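Local atomic coordinates of leucine aminopeptidase (Parabacteroides distasonis, PDB entry 3TC8), a protein that probably acts as a zinc-dependent exopeptidase of the M28 family, with aminopeptidase or related glutaminyl-peptide cyclotransferase activity. Residues Tyr53-Leu58 and Arg83-Ser88; Leu198-Gly203 and Ile247-Gln252. One frame throughout, in Å; residues are numbered along the deposited sequence. Where two conformers were deposited one is given.

In the fold
Contact 1 and contact 2 lie in series along the chain, the first closing before the second opens, and both reach the same six-stranded mixed sheet. Contact 1 sets helix 45-60 against strand 79-89, the second strand in the order across the sheet, beside outermost strand 64-73. Contact 2 joins strand 195-200, next to the other outermost strand, 262-266, to the loop and start of helix 250-258. Their centres are about 19 Å apart, and their nearest atoms about 7 Å, without touching. The apolar first contact lies away from the zinc, whereas the acidic second contact puts the side chain of Asp200 about 6 Å from it, so one sheet serves both hydrophobic core and metal centre.

Contact 1. Residues Tyr53-Leu58 and Arg83-Ser88; sequences YLASEL and RNIIGS
Ile85 is the residue of strand 83-88 that meets helix 53-58 most fully, and its two branches divide the helix between them. Its CB points toward the helix. CG2, anti to the backbone N, lies 3.9 Å from Leu58 CD1. The same methyl is 4.1 Å from Ala55 CA. The other branch starts from CG1, which lies beside the backbone N (chi1 -55°), and ends in CD1, 4.1 Å from Leu54 CB. A beta-branched residue suits this place because one strand position can thus reach two successive turns of helix. Segments 53-58 and 83-88 run nearly parallel, their axes 5° apart and 8.8 Å at closest approach, in the manner of an alpha/beta fold whose helices pack on a central sheet. The small side chain of Ala55 permits a close backbone approach, with its CA 6.5 Å from Ile85 CA. Closer still are Leu58 CA and Gly87 CA, at 6.0 Å. Here Leu58 CD1 also rests 3.9 Å from Gly87 N; a side chain on Gly87 would point into that methyl, so glycine fits. Phe155 of the adjoining strand and helix 125-144 extend the apolar surroundings of Leu54 and Leu58. Two residues before Ile85, Arg83 forms a salt bridge with Asp52, on the same helix just before Tyr53.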
loop_
_atom_site.group_PDB
_atom_site.type_symbol
_atom_site.label_atom_id
_atom_site.label_comp_id
_atom_site.label_asym_id
_atom_site.label_seq_id
_atom_site.Cartn_x
_atom_site.Cartn_y
_atom_site.Cartn_z
ATOM N N TYR A 53 -5.975 -6.029 14.635
ATOM C CA TYR A 53 -7.174 -6.072 13.813
ATOM C C TYR A 53 -6.880 -6.541 12.385
ATOM O O TYR A 53 -7.568 -7.420 11.865
ATOM C CB TYR A 53 -7.811 -4.679 13.822
ATOM C CG TYR A 53 -8.946 -4.543 12.830
ATOM C CD1 TYR A 53 -10.188 -5.090 13.053
ATOM C CD2 TYR A 53 -8.735 -3.915 11.634
ATOM C CE1 TYR A 53 -11.203 -5.013 12.123
ATOM C CE2 TYR A 53 -9.755 -3.828 10.642
ATOM C CZ TYR A 53 -10.976 -4.446 10.906
ATOM O OH TYR A 53 -11.996 -4.392 9.994
ATOM N N LEU A 54 -5.834 -6.010 11.768
ATOM C CA LEU A 54 -5.490 -6.405 10.417
ATOM C C LEU A 54 -5.110 -7.876 10.343
ATOM O O LEU A 54 -5.519 -8.597 9.431
ATOM C CB LEU A 54 -4.327 -5.536 9.890
ATOM C CG LEU A 54 -4.652 -4.065 9.708
ATOM C CD1 LEU A 54 -3.400 -3.291 9.310
ATOM C CD2 LEU A 54 -5.793 -3.841 8.708
ATOM N N ALA A 55 -4.325 -8.339 11.311
ATOM C CA ALA A 55 -3.935 -9.738 11.355
ATOM C C ALA A 55 -5.150 -10.656 11.472
ATOM O O ALA A 55 -5.242 -11.704 10.827
ATOM C CB ALA A 55 -2.950 -10.009 12.466
ATOM N N SER A 56 -6.079 -10.295 12.359
ATOM C CA SER A 56 -7.275 -11.108 12.550
ATOM C C SER A 56 -8.190 -11.117 11.334
ATOM O O SER A 56 -8.842 -12.138 11.077
ATOM C CB SER A 56 -8.001 -10.765 13.853
ATOM O OG SER A 56 -8.578 -9.529 13.797
ATOM N N GLU A 57 -8.247 -10.018 10.615
ATOM C CA GLU A 57 -9.066 -9.950 9.470
ATOM C C GLU A 57 -8.495 -10.924 8.355
ATOM O O GLU A 57 -9.213 -11.744 7.778
ATOM C CB GLU A 57 -9.215 -8.456 9.104
ATOM C CG GLU A 57 -10.371 -8.239 8.210
ATOM C CD GLU A 57 -11.771 -8.340 8.900
ATOM O OE1 GLU A 57 -12.772 -8.509 8.157
ATOM O OE2 GLU A 57 -11.875 -8.267 10.164
ATOM N N LEU A 58 -7.160 -10.897 8.143
ATOM C CA LEU A 58 -6.571 -11.820 7.173
ATOM C C LEU A 58 -6.789 -13.276 7.594
ATOM O O LEU A 58 -7.058 -14.138 6.768
ATOM C CB LEU A 58 -5.076 -11.522 6.971
ATOM C CG LEU A 58 -4.755 -10.215 6.267
ATOM C CD1 LEU A 58 -3.231 -10.017 6.355
ATOM C CD2 LEU A 58 -5.248 -10.168 4.836
ATOM N N ARG A 83 5.966 -4.080 12.757
ATOM C CA ARG A 83 5.284 -5.334 12.519
ATOM C C ARG A 83 4.779 -5.352 11.081
ATOM O O ARG A 83 3.843 -4.644 10.727
ATOM C CB ARG A 83 4.124 -5.501 13.503
ATOM C CG ARG A 83 3.303 -6.717 13.237
ATOM C CD ARG A 83 2.375 -7.158 14.317
ATOM N NE ARG A 83 1.569 -6.048 14.855
ATOM C CZ ARG A 83 0.478 -6.199 15.602
ATOM N NH1 ARG A 83 -0.154 -7.347 15.636
ATOM N NH2 ARG A 83 -0.002 -5.162 16.227
ATOM N N ASN A 84 5.442 -6.134 10.233
ATOM C CA ASN A 84 4.926 -6.423 8.895
ATOM C C ASN A 84 3.943 -7.580 9.008
ATOM O O ASN A 84 4.186 -8.527 9.739
ATOM C CB ASN A 84 6.047 -6.794 7.925
ATOM C CG ASN A 84 7.069 -5.708 7.716
ATOM O OD1 ASN A 84 6.733 -4.530 7.586
ATOM N ND2 ASN A 84 8.343 -6.112 7.597
ATOM N N ILE A 85 2.813 -7.472 8.324
ATOM C CA ILE A 85 1.753 -8.462 8.415
ATOM C C ILE A 85 1.560 -9.105 7.065
ATOM O O ILE A 85 1.265 -8.431 6.095
ATOM C CB ILE A 85 0.464 -7.833 8.956
ATOM C CG1 ILE A 85 0.689 -7.122 10.295
ATOM C CG2 ILE A 85 -0.670 -8.850 9.032
ATOM C CD1 ILE A 85 -0.413 -6.209 10.739
ATOM N N ILE A 86 1.732 -10.425 7.025
ATOM C CA ILE A 86 1.697 -11.176 5.790
ATOM C C ILE A 86 0.565 -12.204 5.835
ATOM O O ILE A 86 0.494 -12.953 6.772
ATOM C CB ILE A 86 3.025 -11.935 5.527
ATOM C CG1 ILE A 86 4.216 -10.977 5.474
ATOM C CG2 ILE A 86 2.919 -12.771 4.233
ATOM C CD1 ILE A 86 5.055 -10.866 6.667
ATOM N N GLY A 87 -0.306 -12.174 4.836
ATOM C CA GLY A 87 -1.334 -13.203 4.682
ATOM C C GLY A 87 -1.149 -13.932 3.401
ATOM O O GLY A 87 -1.217 -13.368 2.321
ATOM N N SER A 88 -0.941 -15.229 3.491
ATOM C CA SER A 88 -0.648 -16.047 2.307
ATOM C C SER A 88 -1.808 -16.999 2.018
ATOM O O SER A 88 -2.240 -17.786 2.895
ATOM C CB SER A 88 0.622 -16.872 2.502
ATOM O OG SER A 88 1.731 -16.034 2.774
#

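Contact 2. Residues Leu198-Gly203 and Ile247-Gln252; sequences LLDMVG and ITDDHQ
Asp249 meets both Asp200 and Leu198 of strand 195-200 from the loop that leads into helix 250-258. Its OD2 stands 2.5 Å from Asp200 OD2, the two carboxylate planes turned 56° apart. Asp200 reaches this point with CG anti to its backbone N (chi1 -171°), and its other neighbours include the zinc ligand Asp127. Leu198 CD2 lies 3.5 Å from Asp249 CG, a methyl packed on the carboxylate carbon. Asp249 OD1 accepts a hydrogen bond from Asp250 N at 3.0 Å, on the anti side of the carboxylate and 32° out of its plane. An alanine in place of Asp249 would probably leave Asp250 N without this acceptor and Asp200 OD2 without the carboxylate oxygen it now faces, and open a gap beside Leu198. Next in sequence, Asp250 puts its CB 4.1 Å from Leu198 CD2, while its OD1 is hydrogen-bonded to Thr179. His251 touches the same methyl, its backbone N 3.6 Å and its ring ND1 3.8 Å from Leu198 CD2; its NE2 is hydrogen-bonded to Glu212. Leucine suits the strand position because its branched end carries a methyl, CD2, that touches Asp249, Asp250 and His251 together. Asp200, Asp249 and Asp264, with Glu159 touching Asp249, gather acidic groups beside the zinc site, consistent with the acidic network next to the metal in glutaminyl cyclases of the family.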
loop_
_atom_site.group_PDB
_atom_site.type_symbol
_atom_site.label_atom_id
_atom_site.label_comp_id
_atom_site.label_asym_id
_atom_site.label_seq_id
_atom_site.Cartn_x
_atom_site.Cartn_y
_atom_site.Cartn_z
ATOM N N LEU A 198 1.923 -2.864 -5.650
ATOM C CA LEU A 198 1.758 -1.977 -4.512
ATOM C C LEU A 198 0.580 -1.048 -4.763
ATOM O O LEU A 198 0.490 -0.446 -5.816
ATOM C CB LEU A 198 3.039 -1.160 -4.345
ATOM C CG LEU A 198 3.012 0.002 -3.349
ATOM C CD1 LEU A 198 2.684 -0.451 -1.931
ATOM C CD2 LEU A 198 4.337 0.723 -3.362
ATOM N N LEU A 199 -0.280 -0.894 -3.767
ATOM C CA LEU A 199 -1.333 0.095 -3.767
ATOM C C LEU A 199 -0.945 1.148 -2.728
ATOM O O LEU A 199 -0.765 0.809 -1.547
ATOM C CB LEU A 199 -2.676 -0.504 -3.384
ATOM C CG LEU A 199 -3.170 -1.705 -4.221
ATOM C CD1 LEU A 199 -4.550 -2.136 -3.759
ATOM C CD2 LEU A 199 -3.105 -1.369 -5.686
ATOM N N ASP A 200 -0.910 2.391 -3.126
ATOM C CA ASP A 200 -0.594 3.493 -2.211
ATOM C C ASP A 200 -1.425 4.705 -2.610
ATOM O O ASP A 200 -1.342 5.106 -3.757
ATOM C CB ASP A 200 0.912 3.784 -2.274
ATOM C CG ASP A 200 1.416 4.740 -1.225
ATOM O OD1 ASP A 200 0.678 5.118 -0.301
ATOM O OD2 ASP A 200 2.641 5.119 -1.258
HETATM N N MSE A 201 -2.232 5.248 -1.712
HETATM C CA MSE A 201 -3.073 6.401 -2.070
HETATM C C MSE A 201 -3.976 6.116 -3.273
HETATM O O MSE A 201 -3.899 6.778 -4.311
HETATM C CB MSE A 201 -2.231 7.702 -2.256
HETATM C CG MSE A 201 -1.527 8.121 -0.959
HETATM SE SE MSE A 201 -0.630 9.756 -1.029
HETATM C CE MSE A 201 -1.984 10.795 -0.598
ATOM N N VAL A 202 -4.789 5.096 -3.073
ATOM C CA VAL A 202 -5.738 4.605 -4.056
ATOM C C VAL A 202 -7.192 4.868 -3.673
ATOM O O VAL A 202 -8.094 4.244 -4.216
ATOM C CB VAL A 202 -5.517 3.117 -4.373
ATOM C CG1 VAL A 202 -4.164 2.909 -5.046
ATOM C CG2 VAL A 202 -5.722 2.263 -3.162
ATOM N N GLY A 203 -7.422 5.819 -2.759
ATOM C CA GLY A 203 -8.756 6.118 -2.323
ATOM C C GLY A 203 -9.287 7.489 -2.607
ATOM O O GLY A 203 -10.478 7.742 -2.359
ATOM N N ILE A 247 8.625 7.774 -8.277
ATOM C CA ILE A 247 8.145 7.887 -6.915
ATOM C C ILE A 247 8.884 6.890 -6.014
ATOM O O ILE A 247 8.865 5.700 -6.254
ATOM C CB ILE A 247 6.621 7.672 -6.866
ATOM C CG1 ILE A 247 5.891 8.699 -7.741
ATOM C CG2 ILE A 247 6.126 7.712 -5.433
ATOM C CD1 ILE A 247 4.415 8.452 -7.968
ATOM N N THR A 248 9.485 7.393 -4.927
ATOM C CA THR A 248 10.084 6.547 -3.897
ATOM C C THR A 248 8.958 5.874 -3.131
ATOM O O THR A 248 8.077 6.532 -2.605
ATOM C CB THR A 248 10.913 7.397 -2.918
ATOM O OG1 THR A 248 11.949 8.063 -3.629
ATOM C CG2 THR A 248 11.460 6.532 -1.790
ATOM N N ASP A 249 8.961 4.555 -3.117
ATOM C CA ASP A 249 7.910 3.819 -2.434
ATOM C C ASP A 249 8.344 2.394 -2.195
ATOM O O ASP A 249 9.442 1.968 -2.606
ATOM C CB ASP A 249 6.615 3.897 -3.249
ATOM C CG ASP A 249 5.355 3.969 -2.417
ATOM O OD1 ASP A 249 5.402 3.663 -1.208
ATOM O OD2 ASP A 249 4.270 4.343 -3.003
ATOM N N ASP A 250 7.526 1.614 -1.489
ATOM C CA ASP A 250 7.944 0.317 -1.047
ATOM C C ASP A 250 8.367 -0.608 -2.177
ATOM O O ASP A 250 9.192 -1.486 -1.985
ATOM C CB ASP A 250 6.794 -0.356 -0.244
ATOM C CG ASP A 250 6.486 0.290 1.132
ATOM O OD1 ASP A 250 7.385 0.305 1.956
ATOM O OD2 ASP A 250 5.346 0.722 1.356
ATOM N N HIS A 251 7.750 -0.437 -3.352
ATOM C CA HIS A 251 8.066 -1.334 -4.478
ATOM C C HIS A 251 9.530 -1.287 -4.901
ATOM O O HIS A 251 10.075 -2.320 -5.316
ATOM C CB HIS A 251 7.144 -1.043 -5.671
ATOM C CG HIS A 251 7.334 0.280 -6.324
ATOM N ND1 HIS A 251 7.385 1.451 -5.597
ATOM C CD2 HIS A 251 7.482 0.603 -7.634
ATOM C CE1 HIS A 251 7.568 2.449 -6.442
ATOM N NE2 HIS A 251 7.619 1.961 -7.685
ATOM N N GLN A 252 10.200 -0.146 -4.714
ATOM C CA GLN A 252 11.621 -0.095 -5.116
ATOM C C GLN A 252 12.479 -1.057 -4.303
ATOM O O GLN A 252 13.449 -1.595 -4.800
ATOM C CB GLN A 252 12.191 1.297 -5.069
ATOM C CG GLN A 252 12.539 1.792 -3.750
ATOM C CD GLN A 252 12.926 3.263 -3.825
ATOM O OE1 GLN A 252 12.157 4.060 -4.349
ATOM N NE2 GLN A 252 14.063 3.629 -3.213
#